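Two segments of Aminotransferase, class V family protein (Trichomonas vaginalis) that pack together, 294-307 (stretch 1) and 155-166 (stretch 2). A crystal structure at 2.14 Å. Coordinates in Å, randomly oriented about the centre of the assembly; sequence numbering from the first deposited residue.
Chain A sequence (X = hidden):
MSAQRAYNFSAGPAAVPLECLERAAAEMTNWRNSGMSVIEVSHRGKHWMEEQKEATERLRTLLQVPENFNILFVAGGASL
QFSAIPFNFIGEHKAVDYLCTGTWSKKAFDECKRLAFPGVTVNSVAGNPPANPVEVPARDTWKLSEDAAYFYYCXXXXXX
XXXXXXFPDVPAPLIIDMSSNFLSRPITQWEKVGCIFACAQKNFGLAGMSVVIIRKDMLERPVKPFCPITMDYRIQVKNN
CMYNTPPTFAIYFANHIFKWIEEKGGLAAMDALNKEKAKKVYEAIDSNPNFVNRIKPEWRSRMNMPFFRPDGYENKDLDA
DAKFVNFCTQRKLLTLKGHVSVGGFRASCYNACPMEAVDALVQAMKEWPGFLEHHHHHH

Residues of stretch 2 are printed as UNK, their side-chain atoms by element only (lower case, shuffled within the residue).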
# COMPACT_ATOMS: atom_id res chain seq x y z
N ARG A 294 6.74 27.77 -20.71
CA ARG A 294 7.85 27.66 -21.68
C ARG A 294 7.83 26.38 -22.52
O ARG A 294 8.61 26.26 -23.46
CB ARG A 294 9.21 27.70 -20.95
CG ARG A 294 9.84 29.07 -20.85
CD ARG A 294 11.24 28.96 -20.26
NE ARG A 294 11.68 30.22 -19.67
CZ ARG A 294 12.80 30.38 -18.96
NH1 ARG A 294 13.63 29.36 -18.75
NH2 ARG A 294 13.10 31.58 -18.46
N ILE A 295 6.99 25.42 -22.16
CA ILE A 295 7.06 24.10 -22.77
C ILE A 295 6.57 24.21 -24.21
O ILE A 295 5.52 24.82 -24.46
CB ILE A 295 6.24 23.05 -21.99
CG1 ILE A 295 6.68 22.99 -20.51
CG2 ILE A 295 6.34 21.67 -22.65
CD1 ILE A 295 8.16 22.84 -20.27
N LYS A 296 7.33 23.65 -25.15
CA LYS A 296 6.94 23.69 -26.56
C LYS A 296 5.61 22.96 -26.74
O LYS A 296 5.37 21.95 -26.06
CB LYS A 296 8.02 23.07 -27.46
CG LYS A 296 9.25 23.96 -27.61
CD LYS A 296 10.28 23.36 -28.55
CE LYS A 296 11.61 24.10 -28.44
NZ LYS A 296 12.68 23.52 -29.30
N PRO A 297 4.72 23.47 -27.62
CA PRO A 297 3.35 22.94 -27.75
C PRO A 297 3.28 21.43 -28.00
O PRO A 297 2.38 20.76 -27.49
CB PRO A 297 2.77 23.73 -28.94
CG PRO A 297 3.95 24.30 -29.65
CD PRO A 297 4.98 24.54 -28.61
N GLU A 298 4.23 20.90 -28.77
CA GLU A 298 4.31 19.46 -29.03
C GLU A 298 4.63 18.60 -27.79
O GLU A 298 4.37 17.40 -27.79
CB GLU A 298 5.30 19.17 -30.18
CG GLU A 298 6.78 19.41 -29.86
CD GLU A 298 7.31 20.77 -30.32
OE1 GLU A 298 8.53 20.82 -30.60
OE2 GLU A 298 6.54 21.77 -30.39
N TRP A 299 5.20 19.22 -26.74
CA TRP A 299 5.49 18.53 -25.47
C TRP A 299 4.62 18.94 -24.26
O TRP A 299 4.84 18.46 -23.15
CB TRP A 299 6.96 18.75 -25.11
CG TRP A 299 7.91 18.28 -26.16
CD1 TRP A 299 8.76 19.05 -26.91
CD2 TRP A 299 8.12 16.93 -26.59
NE1 TRP A 299 9.48 18.26 -27.77
CE2 TRP A 299 9.11 16.95 -27.60
CE3 TRP A 299 7.57 15.69 -26.21
CZ2 TRP A 299 9.56 15.79 -28.24
CZ3 TRP A 299 8.02 14.53 -26.86
CH2 TRP A 299 9.01 14.59 -27.87
N ARG A 300 3.62 19.80 -24.48
CA ARG A 300 2.79 20.29 -23.37
C ARG A 300 1.86 19.21 -22.82
O ARG A 300 1.11 18.59 -23.57
CB ARG A 300 1.98 21.52 -23.77
CG ARG A 300 2.78 22.81 -23.66
CD ARG A 300 1.96 24.02 -24.07
NE ARG A 300 2.56 25.27 -23.58
CZ ARG A 300 2.09 26.49 -23.85
NH1 ARG A 300 1.02 26.66 -24.61
NH2 ARG A 300 2.71 27.55 -23.34
N SER A 301 1.93 19.00 -21.51
CA SER A 301 1.09 18.04 -20.82
C SER A 301 -0.38 18.47 -20.83
O SER A 301 -0.69 19.66 -20.68
CB SER A 301 1.57 17.87 -19.38
OG SER A 301 0.74 17.02 -18.62
N ARG A 302 -1.26 17.48 -21.02
CA ARG A 302 -2.69 17.69 -20.85
C ARG A 302 -3.08 17.63 -19.37
O ARG A 302 -4.14 18.11 -19.01
CB ARG A 302 -3.51 16.63 -21.59
CG ARG A 302 -3.30 16.57 -23.10
CD ARG A 302 -3.70 15.22 -23.70
NE ARG A 302 -3.04 14.14 -22.98
CZ ARG A 302 -3.63 13.17 -22.27
NH1 ARG A 302 -4.96 13.04 -22.24
NH2 ARG A 302 -2.87 12.29 -21.61
N MET A 303 -2.23 17.02 -18.54
CA MET A 303 -2.56 16.68 -17.15
C MET A 303 -2.02 17.69 -16.14
O MET A 303 -2.65 17.93 -15.12
CB MET A 303 -2.00 15.30 -16.80
CG MET A 303 -2.52 14.13 -17.64
SD MET A 303 -4.23 13.67 -17.26
CE MET A 303 -5.09 14.60 -18.52
N ASN A 304 -0.83 18.24 -16.40
CA ASN A 304 -0.17 19.15 -15.47
C ASN A 304 0.32 20.37 -16.24
O ASN A 304 1.14 20.24 -17.16
CB ASN A 304 0.99 18.45 -14.76
CG ASN A 304 0.57 17.14 -14.11
OD1 ASN A 304 0.66 16.08 -14.74
ND2 ASN A 304 0.07 17.21 -12.87
N MET A 305 -0.18 21.54 -15.86
CA MET A 305 0.08 22.77 -16.59
C MET A 305 0.77 23.75 -15.66
O MET A 305 0.10 24.56 -15.03
CB MET A 305 -1.25 23.35 -17.08
CG MET A 305 -1.83 22.56 -18.25
SD MET A 305 -3.57 22.17 -18.13
CE MET A 305 -3.54 20.65 -17.20
N PRO A 306 2.12 23.66 -15.56
CA PRO A 306 2.82 24.69 -14.81
C PRO A 306 2.74 26.03 -15.52
O PRO A 306 2.56 26.09 -16.75
CB PRO A 306 4.27 24.19 -14.72
CG PRO A 306 4.39 23.10 -15.72
CD PRO A 306 3.02 22.60 -16.05
N PHE A 307 2.80 27.10 -14.74
CA PHE A 307 2.92 28.45 -15.28
C PHE A 307 3.47 29.37 -14.20
O PHE A 307 3.38 29.07 -13.01
CB PHE A 307 1.60 28.96 -15.87
CG PHE A 307 0.44 28.99 -14.91
CD1 PHE A 307 -0.30 27.85 -14.64
CD2 PHE A 307 0.03 30.19 -14.33
CE1 PHE A 307 -1.39 27.88 -13.79
CE2 PHE A 307 -1.05 30.24 -13.47
CZ PHE A 307 -1.77 29.09 -13.20
N UNK A 155 6.19 8.99 -19.16
CA UNK A 155 5.32 9.47 -20.22
C UNK A 155 4.78 10.87 -19.94
O UNK A 155 4.59 11.65 -20.86
c UNK A 155 4.16 8.49 -20.45
o UNK A 155 2.34 8.72 -21.95
c UNK A 155 3.57 8.60 -21.83
o UNK A 155 4.34 8.57 -22.81
N UNK A 156 4.56 11.20 -18.66
CA UNK A 156 4.10 12.54 -18.27
C UNK A 156 4.81 13.05 -17.01
O UNK A 156 4.59 12.53 -15.92
o UNK A 156 2.01 14.81 -18.58
c UNK A 156 2.57 12.54 -18.07
n UNK A 156 1.69 14.12 -16.47
c UNK A 156 2.04 13.92 -17.73
N UNK A 157 5.67 14.05 -17.18
CA UNK A 157 6.39 14.62 -16.03
C UNK A 157 5.50 15.68 -15.37
O UNK A 157 5.18 16.71 -15.96
o UNK A 157 9.00 13.86 -14.31
c UNK A 157 7.75 15.18 -16.44
c UNK A 157 8.78 14.09 -16.69
o UNK A 157 10.20 12.51 -15.56
c UNK A 157 9.36 13.45 -15.43
N UNK A 158 5.10 15.38 -14.14
CA UNK A 158 4.06 16.09 -13.40
C UNK A 158 4.49 17.53 -13.02
O UNK A 158 3.69 18.47 -13.10
c UNK A 158 3.68 15.26 -12.15
o UNK A 158 3.54 13.88 -12.54
c UNK A 158 2.40 15.68 -11.52
N UNK A 159 5.76 17.69 -12.65
CA UNK A 159 6.28 18.98 -12.18
C UNK A 159 6.66 19.91 -13.34
O UNK A 159 6.43 21.12 -13.28
c UNK A 159 8.14 17.32 -9.20
c UNK A 159 7.47 18.77 -11.21
c UNK A 159 7.01 17.95 -9.99
c UNK A 159 8.07 20.10 -10.76
N UNK A 160 7.24 19.33 -14.39
CA UNK A 160 7.67 20.10 -15.57
C UNK A 160 6.54 20.31 -16.59
O UNK A 160 6.61 21.24 -17.39
c UNK A 160 10.17 19.52 -15.44
n UNK A 160 10.95 18.98 -13.23
c UNK A 160 10.25 18.57 -14.27
o UNK A 160 9.69 17.47 -14.29
c UNK A 160 8.86 19.43 -16.23
N UNK A 161 5.52 19.46 -16.56
CA UNK A 161 4.45 19.52 -17.57
C UNK A 161 4.91 19.15 -18.97
O UNK A 161 4.48 19.76 -19.95
N UNK A 162 5.78 18.14 -19.06
CA UNK A 162 6.30 17.60 -20.34
C UNK A 162 5.70 16.20 -20.57
O UNK A 162 5.91 15.31 -19.77
c UNK A 162 8.41 18.95 -20.13
c UNK A 162 8.38 16.93 -21.63
c UNK A 162 9.92 19.05 -20.13
c UNK A 162 7.84 17.53 -20.33
N UNK A 163 4.96 16.03 -21.66
CA UNK A 163 4.26 14.78 -21.99
C UNK A 163 4.60 14.35 -23.40
O UNK A 163 4.67 15.17 -24.31
c UNK A 163 1.93 13.65 -21.94
o UNK A 163 -0.14 12.97 -20.95
c UNK A 163 0.45 13.83 -21.64
o UNK A 163 -0.14 14.84 -22.09
c UNK A 163 2.74 14.95 -21.87
N UNK A 164 4.78 13.05 -23.58
CA UNK A 164 5.03 12.47 -24.89
C UNK A 164 3.70 12.31 -25.59
O UNK A 164 2.75 11.83 -24.98
c UNK A 164 7.52 11.44 -23.11
c UNK A 164 8.86 11.48 -22.77
c UNK A 164 8.11 10.89 -25.37
c UNK A 164 7.13 11.15 -24.41
c UNK A 164 9.45 10.93 -25.03
c UNK A 164 5.68 11.10 -24.77
c UNK A 164 9.83 11.21 -23.73
N UNK A 165 3.64 12.67 -26.86
CA UNK A 165 2.43 12.45 -27.67
C UNK A 165 2.33 11.00 -28.17
O UNK A 165 1.23 10.47 -28.33
o UNK A 165 2.26 15.71 -30.61
c UNK A 165 2.29 14.89 -28.36
n UNK A 165 1.10 16.87 -29.07
c UNK A 165 2.36 13.44 -28.83
c UNK A 165 1.88 15.86 -29.45
N UNK A 166 3.49 10.37 -28.42
CA UNK A 166 3.56 8.96 -28.85
C UNK A 166 4.78 8.30 -28.20
O UNK A 166 5.69 8.99 -27.75
n UNK A 166 4.07 10.98 -32.60
c UNK A 166 4.80 9.89 -32.41
o UNK A 166 5.34 9.28 -33.34
c UNK A 166 4.95 9.41 -30.97
c UNK A 166 3.65 8.88 -30.38
O HOH W 1 2.29 16.58 -25.48

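Position 155 carries two carbons, the second bearing two oxygens: a short carboxylate, Asp155. Its side chain is out of reach of stretch 1, but its backbone O accepts a hydrogen bond from N of position 164 (3.1 Å), closing the base of a hairpin-like turn.

Position 156 has two carbons, the second carrying one oxygen and one nitrogen, which is a short amide, Asn156. Its two ends use opposite polarities: Ser301 OG donates to Asn156 OD1 at 2.5 Å, and Asn156 ND2 donates to Asn304 OD1 at 2.8 Å. The same Ser301 OG accepts from Met303 N and Asn304 N, each at 3.0 Å, so the hydroxyl is fixed by its own turn while it donates across.

Position 157 shows three carbons ending in two oxygens: Glu157, pointing away from stretch 1. Its backbone O takes N of position 161 at 2.8 Å.

At position 158 one carbon carries an oxygen and a carbon. This beta-branched hydroxyl is Thr158, whose CG2 lies 3.1 Å from Asn304 ND2.

Position 159 has four carbons, forked at the first with one arm two carbons long, hence Ile159. The side chain points away; its backbone O meets Pro306 CG at 3.7 Å.

Position 160 bears three carbons, the third with an oxygen and a nitrogen: Gln160. Again the backbone makes the contact, Gln160 O lying 3.3 Å from Pro306 CG and 3.6 Å from Ile295 CG1.

Position 161 has no side-chain atoms and is Gly161. Its phi of 67° favours glycine, and an ideal CB would clash, falling 2.4 Å from Pro306 CD and 2.8 Å from Asn304 O.

Position 162 repeats the forked four-carbon pattern: Ile162. Although CB points away, CG1 reaches Ile295 CD1 (3.9 Å) and CG2 lies 4.2 Å from Trp299 CB.

Position 163 has three carbons and a terminal pair of oxygens, Glu163. With chi1 and chi2 both t, the chain extends to Arg302: OE1 accepts from Arg302 N and Arg302 NE, both at 3.1 Å, and OE2 pairs with Arg302 NH2 at 2.9 Å in a salt bridge.

Position 164 has one carbon leading to a six-carbon ring, Phe164. The edge of the Trp299 six-membered ring is directed at its face, with centroids 5.5 Å apart and planes at 76°.

Position 165, three carbons ending in oxygen and nitrogen, is Gln165; its CG lies 3.3 Å from Glu298 O.

Position 166 has the same composition and is Gln166, but its side chain makes no contact with stretch 1.

The contact works through a single backbone bridge, Arg300 with Ile162, flanked by side-chain anchors. Ser301 N donates to Gly161 O (3.1 Å) and Glu163 N to Trp299 O (2.9 Å, 167°). Missing side-chain bulk at Gly161 leaves room for Pro306, while Asn156 and Glu163 bind the turn at Ser301 to Asn304 through directional polar bonds. Together the stretches bury 769 Å².

Stretch 2 155-166: DNETIQGIEFQQ
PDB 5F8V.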